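Local coordinates for putative beta-glucosidase (Bifidobacterium adolescentis, PDB 5WAB), which hydrolyses terminal beta-glucosidic linkages as a family 3 glycoside hydrolase, and may also release terminal arabinopyranosyl units from ginsenosides, at residues A303-A308 with G473-P478; P67-P72 with Y297-D302; A311-M316 with G486-S491; L363-A368 with A479-I484. All coordinates share one frame; numbering follows the deposited sequence.

Interaction 1: residues A303-A308 with G473-P478; sequences AHDEVA and GQAGGP
One side-chain hydrogen bond and a close alanine pair join helix 301-313, through Asp305 and Ala308, to the turn of Gln474 and Ala475 that leads into helix 476-484 of the C-terminal domain. Gln474 NE2 gives a nearly straight bond to Asp305 OD1, 2.8 Å long with an N-H...O angle of 168°. OD1 lies in the plane of the amide, but the carboxylate itself is turned well out of that plane, and NE2 meets OD1 on its anti side, 35° out of the carboxylate plane. With CG anti to the backbone N (chi1 -179°), Asp305 brings OD1 to this amide. One turn on, Ala308 CB lies 4.1 Å from Ala475 CB, and the two methyls let their alpha carbons come within 5.8 Å. Ala475 is the N-cap residue of helix 476-484; its N donates to a water at 2.9 Å, which makes a weak bond to Ala308 O. Gln474 OE1 binds Cys70 N, while NE2 also binds Thr357 OG1. A leucine in place of Gln474 would probably leave Asp305 OD1 and Cys70 N without these partners. A neutral amide, donor and acceptor at once, thus ties a carboxylate and a backbone N-H together in a largely buried place.

Interaction 2: residues P67-P72 with Y297-D302; sequences PATCFP and YHFDVD
The Phe299 ring meets Pro67 at its edge: the carbonyl O of Pro67 lies near the ring plane, 4.4 Å from Phe299 CZ, a loose contact. Thr69 approaches the same ring obliquely, with OG1 4.4 Å from Phe299 CE1. The imidazole of His304 meets Phe299 with the two ring planes almost parallel, about 5° apart. A second ring, that of Phe71 in the same loop as Thr69, carries Thr69 CG2 on one face, 3.6 Å above the plane and offset toward the rim. Threonine suits its place because its two branches do different work: the methyl packs on Phe71, while OG1, hydrogen-bonded to Glu96 OE2 of helix 83-99, stands by Phe299. Residues 67-72 belong to the loop between strand 41-44 of the parallel barrel sheet and helix 74-77. Residues 297-302 come from the connection that follows helix 271-292 and opens helix 301-313, and the contact lies where this connection passes a loop of the TIM-barrel domain. Phe299 CG lies between its backbone N and carbonyl carbon (chi1 68°), which turns the ring inward to the loop, and Gln99 OE1 accepts a bond from its N. The next residue, Asp300, is the N-cap of helix 301-313, with OD1 bound to the N of Ala303. Asp302, in the first turn, forms a salt bridge with Lys358.

Interaction 3: residues A311-M316 with G486-S491; sequences AAIESM and GKVSPS
The C-terminal end of helix 301-313 meets the loop after helix 476-484 through Ile313 and Val488. Ile313 CG2 touches both Val488 methyls, lying 3.9 Å from CG1, and Ile313 CD1 also rests on CG1. The Val488 side chain leaves the backbone toward the helix, and with CG1 between N and the carbonyl carbon (chi1 49°) and CG2 anti to N, both methyls reach Ile313 CG2. Helix 301-313 breaks off here: Glu314 is the first residue to leave helical angles, and a type I beta turn from Ile313 to Met316 redirects the chain toward strand 317-321, at one edge of the C-terminal domain's mixed sheet. Ser315 fits this turn because its OG donates back to Ala311 O over 2.7 Å. Glu314 CG comes within 4.3 Å of Ser491 OG. Both polar ends are shared with Lys607 of strand 601-610, in the fibronectin type III-like domain: Glu314 OE1 forms a salt bridge to NZ and Ser491 OG a hydrogen bond, while Glu314 OE2 takes a bond from Gln310. The lysine charge would be expected to keep Glu314 ionised. In the opposing loop, Ser489 OG donates to Pro490 O (3.2 Å) from above the carbonyl plane and is also hydrogen-bonded to Tyr548 N.

Interaction 4: residues L363-A368 with A479-I484; sequences LDTLAA and ALADVI
Thr365 CG2 and Ala481 CB touch methyl to methyl at 3.7 Å, the closest approach between residues 363-368 and 479-484. The same Ala481 methyl has Leu366 CD2 4.3 Å away, so neighbouring residues of one helix both bear on a single alanine of the other. A small residue suits that spot: the alpha carbons of Leu366 and Ala481 are only 7.1 Å apart. In Thr365, chi1 of -62° sets OG1 beside the backbone N, which leaves CG2 anti to it and facing Ala481. The threonine can thus offer a methyl to apolar packing while its hydroxyl is satisfied by the carbonyl O of Ser361, just before the helix begins. Helix 362-368 forms the beta-alpha-beta crossover from strand 334-337 to strand 373-376, parallel neighbours at one edge of the mixed sheet in the C-terminal domain, and helix 476-484 follows strand 465-468 of that sheet. Further out, Leu366 also packs on Val373 and Phe485, and Phe362 takes Leu480 and Ile484 from the partner helix. A salt bridge from Asp482 OD1 reaches Arg369 NH2, just past the end of helix 362-368, and Ala481 also packs on Arg369.

Overall arrangement
Helix 301-313 is common to interactions 1, 2 and 3, which meet it along its middle, at its start and at its end, while helix 476-484 serves interactions 1 and 4. All four contacts are largely buried, though interaction 2 includes the exposed Pro67. Interaction 1 alone has a direct hydrogen bond between its segments; interaction 2 relies on an aromatic ring, and interactions 3 and 4 on methyl packing. Interactions 1 and 2 adjoin through a probable hydrogen bond from Gln474 N to Cys70 O, and 3 and 4 through one from Val488 N to Asp482 O. Interaction 2 faces the barrel, interaction 4 stays within the C-terminal domain, and 3 borders the fibronectin-like domain.

Interaction 1: residues A303-A308 with G473-P478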
loop_
_atom_site.group_PDB
_atom_site.type_symbol
_atom_site.label_atom_id
_atom_site.label_comp_id
_atom_site.label_asym_id
_atom_site.label_seq_id
_atom_site.Cartn_x
_atom_site.Cartn_y
_atom_site.Cartn_z
ATOM N N ALA A 303 -23.257 3.300 -9.382
ATOM C CA ALA A 303 -22.371 4.399 -9.011
ATOM C C ALA A 303 -21.077 3.879 -8.401
ATOM O O ALA A 303 -19.993 4.391 -8.701
ATOM C CB ALA A 303 -23.072 5.345 -8.042
ATOM N N HIS A 304 -21.172 2.863 -7.537
ATOM C CA HIS A 304 -19.970 2.297 -6.935
ATOM C C HIS A 304 -19.137 1.549 -7.968
ATOM O O HIS A 304 -17.902 1.574 -7.914
ATOM C CB HIS A 304 -20.344 1.363 -5.781
ATOM C CG HIS A 304 -20.873 2.070 -4.572
ATOM N ND1 HIS A 304 -21.075 1.431 -3.368
ATOM C CD2 HIS A 304 -21.250 3.357 -4.382
ATOM C CE1 HIS A 304 -21.545 2.295 -2.486
ATOM N NE2 HIS A 304 -21.665 3.470 -3.076
ATOM N N ASP A 305 -19.795 0.895 -8.928
ATOM C CA ASP A 305 -19.066 0.202 -9.983
ATOM C C ASP A 305 -18.309 1.178 -10.871
ATOM O O ASP A 305 -17.264 0.822 -11.429
ATOM C CB ASP A 305 -20.029 -0.640 -10.820
ATOM C CG ASP A 305 -19.328 -1.410 -11.913
ATOM O OD1 ASP A 305 -18.399 -2.179 -11.596
ATOM O OD2 ASP A 305 -19.703 -1.244 -13.088
ATOM N N GLU A 306 -18.808 2.411 -10.994
ATOM C CA GLU A 306 -18.098 3.424 -11.767
ATOM C C GLU A 306 -16.885 3.945 -11.014
ATOM O O GLU A 306 -15.863 4.261 -11.631
ATOM C CB GLU A 306 -19.036 4.573 -12.117
ATOM C CG GLU A 306 -20.095 4.213 -13.133
ATOM C CD GLU A 306 -21.124 5.310 -13.303
ATOM O OE1 GLU A 306 -21.029 6.325 -12.580
ATOM O OE2 GLU A 306 -22.015 5.162 -14.168
ATOM N N VAL A 307 -16.975 4.046 -9.690
ATOM C CA VAL A 307 -15.789 4.373 -8.909
ATOM C C VAL A 307 -14.736 3.290 -9.097
ATOM O O VAL A 307 -13.548 3.582 -9.281
ATOM C CB VAL A 307 -16.167 4.572 -7.427
ATOM C CG1 VAL A 307 -14.926 4.778 -6.565
ATOM C CG2 VAL A 307 -17.114 5.761 -7.287
ATOM N N ALA A 308 -15.162 2.022 -9.095
ATOM C CA ALA A 308 -14.248 0.918 -9.373
ATOM C C ALA A 308 -13.714 0.977 -10.798
ATOM O O ALA A 308 -12.570 0.585 -11.051
ATOM C CB ALA A 308 -14.947 -0.419 -9.123
ATOM N N GLY A 473 -9.669 -5.375 -9.854
ATOM C CA GLY A 473 -10.989 -5.442 -9.261
ATOM C C GLY A 473 -12.049 -5.824 -10.278
ATOM O O GLY A 473 -11.762 -6.257 -11.396
ATOM N N GLN A 474 -13.308 -5.637 -9.876
ATOM C CA GLN A 474 -14.419 -6.145 -10.674
ATOM C C GLN A 474 -14.613 -5.382 -11.982
ATOM O O GLN A 474 -15.291 -5.892 -12.881
ATOM C CB GLN A 474 -15.719 -6.107 -9.869
ATOM C CG GLN A 474 -16.301 -4.715 -9.681
ATOM C CD GLN A 474 -17.618 -4.742 -8.936
ATOM O OE1 GLN A 474 -17.799 -5.529 -8.010
ATOM N NE2 GLN A 474 -18.555 -3.895 -9.349
ATOM N N ALA A 475 -14.053 -4.180 -12.110
ATOM C CA ALA A 475 -14.249 -3.350 -13.292
ATOM C C ALA A 475 -13.032 -3.329 -14.215
ATOM O O ALA A 475 -12.884 -2.396 -15.013
ATOM C CB ALA A 475 -14.628 -1.929 -12.881
ATOM N N GLY A 476 -12.170 -4.344 -14.135
ATOM C CA GLY A 476 -10.970 -4.357 -14.958
ATOM C C GLY A 476 -11.267 -4.441 -16.443
ATOM O O GLY A 476 -10.567 -3.837 -17.261
ATOM N N GLY A 477 -12.296 -5.198 -16.816
ATOM C CA GLY A 477 -12.662 -5.365 -18.204
ATOM C C GLY A 477 -12.845 -4.058 -18.948
ATOM O O GLY A 477 -12.102 -3.738 -19.883
ATOM N N PRO A 478 -13.849 -3.271 -18.545
ATOM C CA PRO A 478 -14.051 -1.966 -19.196
ATOM C C PRO A 478 -12.843 -1.052 -19.102
ATOM O O PRO A 478 -12.553 -0.317 -20.054
ATOM C CB PRO A 478 -15.259 -1.389 -18.446
ATOM C CG PRO A 478 -15.981 -2.583 -17.922
ATOM C CD PRO A 478 -14.914 -3.575 -17.575
HETATM O O HOH W 1 -12.509 -2.652 -10.130
#

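Interaction 2: residues P67-P72 with Y297-D302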
loop_
_atom_site.group_PDB
_atom_site.type_symbol
_atom_site.label_atom_id
_atom_site.label_comp_id
_atom_site.label_asym_id
_atom_site.label_seq_id
_atom_site.Cartn_x
_atom_site.Cartn_y
_atom_site.Cartn_z
ATOM N N PRO A 67 -22.892 -9.840 -1.943
ATOM C CA PRO A 67 -22.448 -9.085 -3.130
ATOM C C PRO A 67 -22.032 -7.666 -2.784
ATOM O O PRO A 67 -22.798 -6.895 -2.206
ATOM C CB PRO A 67 -23.681 -9.109 -4.041
ATOM C CG PRO A 67 -24.439 -10.322 -3.612
ATOM C CD PRO A 67 -24.234 -10.416 -2.127
ATOM N N ALA A 68 -20.796 -7.330 -3.139
ATOM C CA ALA A 68 -20.253 -6.005 -2.887
ATOM C C ALA A 68 -19.317 -5.639 -4.028
ATOM O O ALA A 68 -18.904 -6.492 -4.816
ATOM C CB ALA A 68 -19.530 -5.941 -1.538
ATOM N N THR A 69 -18.983 -4.355 -4.105
ATOM C CA THR A 69 -18.064 -3.880 -5.130
ATOM C C THR A 69 -16.640 -4.300 -4.789
ATOM O O THR A 69 -16.117 -3.950 -3.725
ATOM C CB THR A 69 -18.153 -2.365 -5.266
ATOM O OG1 THR A 69 -19.488 -2.004 -5.645
ATOM C CG2 THR A 69 -17.156 -1.864 -6.320
ATOM N N CYS A 70 -16.012 -5.054 -5.687
ATOM C CA CYS A 70 -14.626 -5.470 -5.506
ATOM C C CYS A 70 -13.742 -4.403 -6.139
ATOM O O CYS A 70 -13.565 -4.367 -7.359
ATOM C CB CYS A 70 -14.390 -6.848 -6.116
ATOM S SG CYS A 70 -12.702 -7.491 -5.913
ATOM N N PHE A 71 -13.193 -3.525 -5.313
ATOM C CA PHE A 71 -12.295 -2.501 -5.817
ATOM C C PHE A 71 -10.926 -3.104 -6.115
ATOM O O PHE A 71 -10.596 -4.188 -5.625
ATOM C CB PHE A 71 -12.178 -1.369 -4.802
ATOM C CG PHE A 71 -13.466 -0.644 -4.567
ATOM C CD1 PHE A 71 -13.854 0.396 -5.395
ATOM C CD2 PHE A 71 -14.294 -1.001 -3.517
ATOM C CE1 PHE A 71 -15.044 1.061 -5.185
ATOM C CE2 PHE A 71 -15.484 -0.340 -3.301
ATOM C CZ PHE A 71 -15.859 0.694 -4.137
ATOM N N PRO A 72 -10.105 -2.431 -6.918
ATOM C CA PRO A 72 -8.770 -2.958 -7.194
ATOM C C PRO A 72 -7.973 -3.078 -5.911
ATOM O O PRO A 72 -7.989 -2.161 -5.076
ATOM C CB PRO A 72 -8.158 -1.914 -8.144
ATOM C CG PRO A 72 -8.987 -0.687 -7.962
ATOM C CD PRO A 72 -10.365 -1.193 -7.675
ATOM N N TYR A 297 -31.008 1.402 4.106
ATOM C CA TYR A 297 -30.180 2.083 3.122
ATOM C C TYR A 297 -29.647 1.087 2.102
ATOM O O TYR A 297 -29.119 0.033 2.467
ATOM C CB TYR A 297 -29.015 2.822 3.775
ATOM C CG TYR A 297 -28.070 3.387 2.741
ATOM C CD1 TYR A 297 -28.374 4.560 2.067
ATOM C CD2 TYR A 297 -26.882 2.739 2.429
ATOM C CE1 TYR A 297 -27.522 5.077 1.109
ATOM C CE2 TYR A 297 -26.022 3.249 1.476
ATOM C CZ TYR A 297 -26.347 4.419 0.818
ATOM O OH TYR A 297 -25.493 4.930 -0.133
ATOM N N HIS A 298 -29.778 1.434 0.826
ATOM C CA HIS A 298 -29.263 0.628 -0.272
ATOM C C HIS A 298 -28.308 1.479 -1.095
ATOM O O HIS A 298 -28.689 2.552 -1.575
ATOM C CB HIS A 298 -30.406 0.100 -1.139
ATOM C CG HIS A 298 -31.279 -0.894 -0.440
ATOM N ND1 HIS A 298 -32.029 -0.571 0.670
ATOM C CD2 HIS A 298 -31.536 -2.197 -0.703
ATOM C CE1 HIS A 298 -32.701 -1.636 1.068
ATOM N NE2 HIS A 298 -32.421 -2.636 0.250
ATOM N N PHE A 299 -27.073 1.009 -1.248
ATOM C CA PHE A 299 -26.078 1.771 -1.985
ATOM C C PHE A 299 -26.298 1.631 -3.486
ATOM O O PHE A 299 -26.834 0.629 -3.968
ATOM C CB PHE A 299 -24.658 1.334 -1.608
ATOM C CG PHE A 299 -24.286 -0.065 -2.055
ATOM C CD1 PHE A 299 -23.744 -0.292 -3.311
ATOM C CD2 PHE A 299 -24.429 -1.143 -1.194
ATOM C CE1 PHE A 299 -23.385 -1.570 -3.711
ATOM C CE2 PHE A 299 -24.076 -2.422 -1.589
ATOM C CZ PHE A 299 -23.551 -2.635 -2.850
ATOM N N ASP A 300 -25.891 2.662 -4.224
ATOM C CA ASP A 300 -26.016 2.669 -5.678
ATOM C C ASP A 300 -24.980 1.720 -6.270
ATOM O O ASP A 300 -23.779 2.007 -6.248
ATOM C CB ASP A 300 -25.835 4.090 -6.203
ATOM C CG ASP A 300 -26.286 4.249 -7.643
ATOM O OD1 ASP A 300 -26.270 3.253 -8.400
ATOM O OD2 ASP A 300 -26.645 5.385 -8.022
ATOM N N VAL A 301 -25.445 0.582 -6.793
ATOM C CA VAL A 301 -24.530 -0.421 -7.333
ATOM C C VAL A 301 -23.770 0.140 -8.529
ATOM O O VAL A 301 -22.548 -0.019 -8.641
ATOM C CB VAL A 301 -25.293 -1.705 -7.702
ATOM C CG1 VAL A 301 -24.413 -2.615 -8.546
ATOM C CG2 VAL A 301 -25.770 -2.419 -6.448
ATOM N N ASP A 302 -24.486 0.789 -9.452
ATOM C CA ASP A 302 -23.839 1.299 -10.658
ATOM C C ASP A 302 -22.887 2.441 -10.334
ATOM O O ASP A 302 -21.822 2.558 -10.950
ATOM C CB ASP A 302 -24.885 1.753 -11.675
ATOM C CG ASP A 302 -25.650 0.595 -12.288
ATOM O OD1 ASP A 302 -25.097 -0.523 -12.343
ATOM O OD2 ASP A 302 -26.809 0.804 -12.710
#

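Interaction 3: residues A311-M316 with G486-S491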
loop_
_atom_site.group_PDB
_atom_site.type_symbol
_atom_site.label_atom_id
_atom_site.label_comp_id
_atom_site.label_asym_id
_atom_site.label_seq_id
_atom_site.Cartn_x
_atom_site.Cartn_y
_atom_site.Cartn_z
ATOM N N ALA A 311 -11.121 3.734 -10.585
ATOM C CA ALA A 311 -10.016 3.201 -9.792
ATOM C C ALA A 311 -9.236 2.144 -10.569
ATOM O O ALA A 311 -8.016 2.023 -10.411
ATOM C CB ALA A 311 -10.538 2.626 -8.475
ATOM N N ALA A 312 -9.927 1.349 -11.389
ATOM C CA ALA A 312 -9.241 0.331 -12.179
ATOM C C ALA A 312 -8.390 0.961 -13.274
ATOM O O ALA A 312 -7.283 0.490 -13.553
ATOM C CB ALA A 312 -10.246 -0.653 -12.773
ATOM N N ILE A 313 -8.895 2.022 -13.908
ATOM C CA ILE A 313 -8.141 2.701 -14.959
ATOM C C ILE A 313 -6.797 3.186 -14.430
ATOM O O ILE A 313 -5.753 3.009 -15.071
ATOM C CB ILE A 313 -8.965 3.862 -15.544
ATOM C CG1 ILE A 313 -10.152 3.323 -16.341
ATOM C CG2 ILE A 313 -8.096 4.760 -16.393
ATOM C CD1 ILE A 313 -10.975 4.398 -17.004
ATOM N N GLU A 314 -6.800 3.805 -13.250
ATOM C CA GLU A 314 -5.586 4.374 -12.683
ATOM C C GLU A 314 -4.739 3.361 -11.918
ATOM O O GLU A 314 -3.788 3.756 -11.236
ATOM C CB GLU A 314 -5.950 5.562 -11.799
ATOM C CG GLU A 314 -6.684 6.626 -12.582
ATOM C CD GLU A 314 -6.706 7.964 -11.887
ATOM O OE1 GLU A 314 -5.753 8.279 -11.144
ATOM O OE2 GLU A 314 -7.686 8.704 -12.095
ATOM N N SER A 315 -5.032 2.071 -12.036
ATOM C CA SER A 315 -4.215 1.040 -11.420
ATOM C C SER A 315 -3.227 0.413 -12.393
ATOM O O SER A 315 -2.473 -0.478 -11.994
ATOM C CB SER A 315 -5.106 -0.047 -10.821
ATOM O OG SER A 315 -5.859 0.475 -9.741
ATOM N N MET A 316 -3.203 0.863 -13.648
ATOM C CA MET A 316 -2.334 0.305 -14.675
ATOM C C MET A 316 -1.107 1.183 -14.876
ATOM O O MET A 316 -1.211 2.413 -14.904
ATOM C CB MET A 316 -3.075 0.187 -16.001
ATOM C CG MET A 316 -4.476 -0.328 -15.878
ATOM S SD MET A 316 -5.235 -0.409 -17.496
ATOM C CE MET A 316 -6.946 -0.624 -17.025
ATOM N N GLY A 486 -7.532 3.668 -26.158
ATOM C CA GLY A 486 -7.281 5.089 -26.186
ATOM C C GLY A 486 -8.419 5.968 -25.740
ATOM O O GLY A 486 -8.349 7.185 -25.940
ATOM N N LYS A 487 -9.481 5.398 -25.168
ATOM C CA LYS A 487 -10.508 6.242 -24.569
ATOM C C LYS A 487 -9.931 7.074 -23.432
ATOM O O LYS A 487 -10.377 8.204 -23.205
ATOM C CB LYS A 487 -11.680 5.394 -24.073
ATOM C CG LYS A 487 -12.428 4.649 -25.180
ATOM C CD LYS A 487 -12.874 5.604 -26.290
ATOM C CE LYS A 487 -13.716 4.903 -27.352
ATOM N NZ LYS A 487 -13.011 3.743 -27.966
ATOM N N VAL A 488 -8.925 6.542 -22.732
ATOM C CA VAL A 488 -8.223 7.252 -21.673
ATOM C C VAL A 488 -6.753 6.879 -21.776
ATOM O O VAL A 488 -6.404 5.779 -22.216
ATOM C CB VAL A 488 -8.774 6.881 -20.278
ATOM C CG1 VAL A 488 -8.865 5.370 -20.137
ATOM C CG2 VAL A 488 -7.951 7.510 -19.159
ATOM N N SER A 489 -5.886 7.799 -21.360
ATOM C CA SER A 489 -4.468 7.459 -21.353
ATOM C C SER A 489 -4.081 6.838 -20.012
ATOM O O SER A 489 -4.560 7.284 -18.965
ATOM C CB SER A 489 -3.611 8.698 -21.596
ATOM O OG SER A 489 -2.257 8.435 -21.289
ATOM N N PRO A 490 -3.219 5.819 -20.008
ATOM C CA PRO A 490 -2.738 5.269 -18.731
ATOM C C PRO A 490 -1.862 6.284 -18.024
ATOM O O PRO A 490 -1.142 7.048 -18.668
ATOM C CB PRO A 490 -1.946 4.020 -19.143
ATOM C CG PRO A 490 -1.603 4.246 -20.571
ATOM C CD PRO A 490 -2.603 5.176 -21.177
ATOM N N SER A 491 -1.949 6.301 -16.689
ATOM C CA SER A 491 -1.205 7.275 -15.905
ATOM C C SER A 491 -0.532 6.673 -14.674
ATOM O O SER A 491 -0.101 7.427 -13.789
ATOM C CB SER A 491 -2.133 8.419 -15.482
ATOM O OG SER A 491 -3.288 7.945 -14.798
#

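Interaction 4: residues L363-A368 with A479-I484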
loop_
_atom_site.group_PDB
_atom_site.type_symbol
_atom_site.label_atom_id
_atom_site.label_comp_id
_atom_site.label_asym_id
_atom_site.label_seq_id
_atom_site.Cartn_x
_atom_site.Cartn_y
_atom_site.Cartn_z
ATOM N N LEU A 363 -12.846 -10.042 -22.707
ATOM C CA LEU A 363 -13.485 -10.583 -23.903
ATOM C C LEU A 363 -14.929 -10.109 -24.021
ATOM O O LEU A 363 -15.343 -9.595 -25.067
ATOM C CB LEU A 363 -13.423 -12.112 -23.888
ATOM C CG LEU A 363 -12.083 -12.764 -24.240
ATOM C CD1 LEU A 363 -12.251 -14.270 -24.332
ATOM C CD2 LEU A 363 -11.520 -12.201 -25.539
ATOM N N ASP A 364 -15.717 -10.287 -22.958
ATOM C CA ASP A 364 -17.095 -9.816 -22.986
ATOM C C ASP A 364 -17.171 -8.304 -23.137
ATOM O O ASP A 364 -18.167 -7.785 -23.655
ATOM C CB ASP A 364 -17.834 -10.272 -21.730
ATOM C CG ASP A 364 -18.026 -11.770 -21.685
ATOM O OD1 ASP A 364 -17.942 -12.407 -22.755
ATOM O OD2 ASP A 364 -18.262 -12.311 -20.584
ATOM N N THR A 365 -16.135 -7.579 -22.712
ATOM C CA THR A 365 -16.147 -6.131 -22.895
ATOM C C THR A 365 -15.992 -5.777 -24.367
ATOM O O THR A 365 -16.741 -4.950 -24.899
ATOM C CB THR A 365 -15.044 -5.470 -22.063
ATOM O OG1 THR A 365 -15.270 -5.719 -20.669
ATOM C CG2 THR A 365 -15.039 -3.968 -22.290
ATOM N N LEU A 366 -15.041 -6.413 -25.051
ATOM C CA LEU A 366 -14.882 -6.158 -26.478
ATOM C C LEU A 366 -16.102 -6.627 -27.258
ATOM O O LEU A 366 -16.517 -5.973 -28.222
ATOM C CB LEU A 366 -13.617 -6.831 -27.002
ATOM C CG LEU A 366 -12.308 -6.284 -26.433
ATOM C CD1 LEU A 366 -11.137 -6.805 -27.241
ATOM C CD2 LEU A 366 -12.317 -4.761 -26.386
ATOM N N ALA A 367 -16.682 -7.764 -26.865
ATOM C CA ALA A 367 -17.884 -8.253 -27.535
ATOM C C ALA A 367 -19.040 -7.269 -27.390
ATOM O O ALA A 367 -19.700 -6.918 -28.374
ATOM C CB ALA A 367 -18.269 -9.623 -26.977
ATOM N N ALA A 368 -19.289 -6.798 -26.165
ATOM C CA ALA A 368 -20.375 -5.853 -25.935
ATOM C C ALA A 368 -20.126 -4.500 -26.592
ATOM O O ALA A 368 -21.064 -3.708 -26.720
ATOM C CB ALA A 368 -20.602 -5.669 -24.434
ATOM N N ALA A 479 -12.122 -1.084 -17.979
ATOM C CA ALA A 479 -10.970 -0.205 -17.818
ATOM C C ALA A 479 -9.871 -0.548 -18.814
ATOM O O ALA A 479 -9.224 0.349 -19.368
ATOM C CB ALA A 479 -10.447 -0.296 -16.387
ATOM N N LEU A 480 -9.638 -1.841 -19.043
ATOM C CA LEU A 480 -8.629 -2.257 -20.010
ATOM C C LEU A 480 -8.996 -1.799 -21.417
ATOM O O LEU A 480 -8.131 -1.350 -22.180
ATOM C CB LEU A 480 -8.462 -3.776 -19.961
ATOM C CG LEU A 480 -7.740 -4.343 -18.733
ATOM C CD1 LEU A 480 -7.886 -5.861 -18.675
ATOM C CD2 LEU A 480 -6.274 -3.931 -18.722
ATOM N N ALA A 481 -10.277 -1.898 -21.777
ATOM C CA ALA A 481 -10.705 -1.460 -23.099
ATOM C C ALA A 481 -10.476 0.033 -23.288
ATOM O O ALA A 481 -10.025 0.471 -24.355
ATOM C CB ALA A 481 -12.177 -1.807 -23.314
ATOM N N ASP A 482 -10.766 0.828 -22.255
ATOM C CA ASP A 482 -10.610 2.277 -22.355
ATOM C C ASP A 482 -9.148 2.681 -22.517
ATOM O O ASP A 482 -8.838 3.624 -23.254
ATOM C CB ASP A 482 -11.215 2.947 -21.122
ATOM C CG ASP A 482 -12.724 2.856 -21.090
ATOM O OD1 ASP A 482 -13.314 2.353 -22.071
ATOM O OD2 ASP A 482 -13.321 3.281 -20.078
ATOM N N VAL A 483 -8.236 1.981 -21.849
ATOM C CA VAL A 483 -6.827 2.341 -21.935
ATOM C C VAL A 483 -6.214 1.814 -23.226
ATOM O O VAL A 483 -5.552 2.551 -23.964
ATOM C CB VAL A 483 -6.067 1.823 -20.700
ATOM C CG1 VAL A 483 -4.569 1.991 -20.896
ATOM C CG2 VAL A 483 -6.533 2.553 -19.443
ATOM N N ILE A 484 -6.443 0.533 -23.520
ATOM C CA ILE A 484 -5.820 -0.106 -24.675
ATOM C C ILE A 484 -6.298 0.538 -25.970
ATOM O O ILE A 484 -5.529 0.684 -26.929
ATOM C CB ILE A 484 -6.103 -1.620 -24.647
ATOM C CG1 ILE A 484 -5.365 -2.271 -23.474
ATOM C CG2 ILE A 484 -5.738 -2.275 -25.971
ATOM C CD1 ILE A 484 -5.723 -3.725 -23.248
#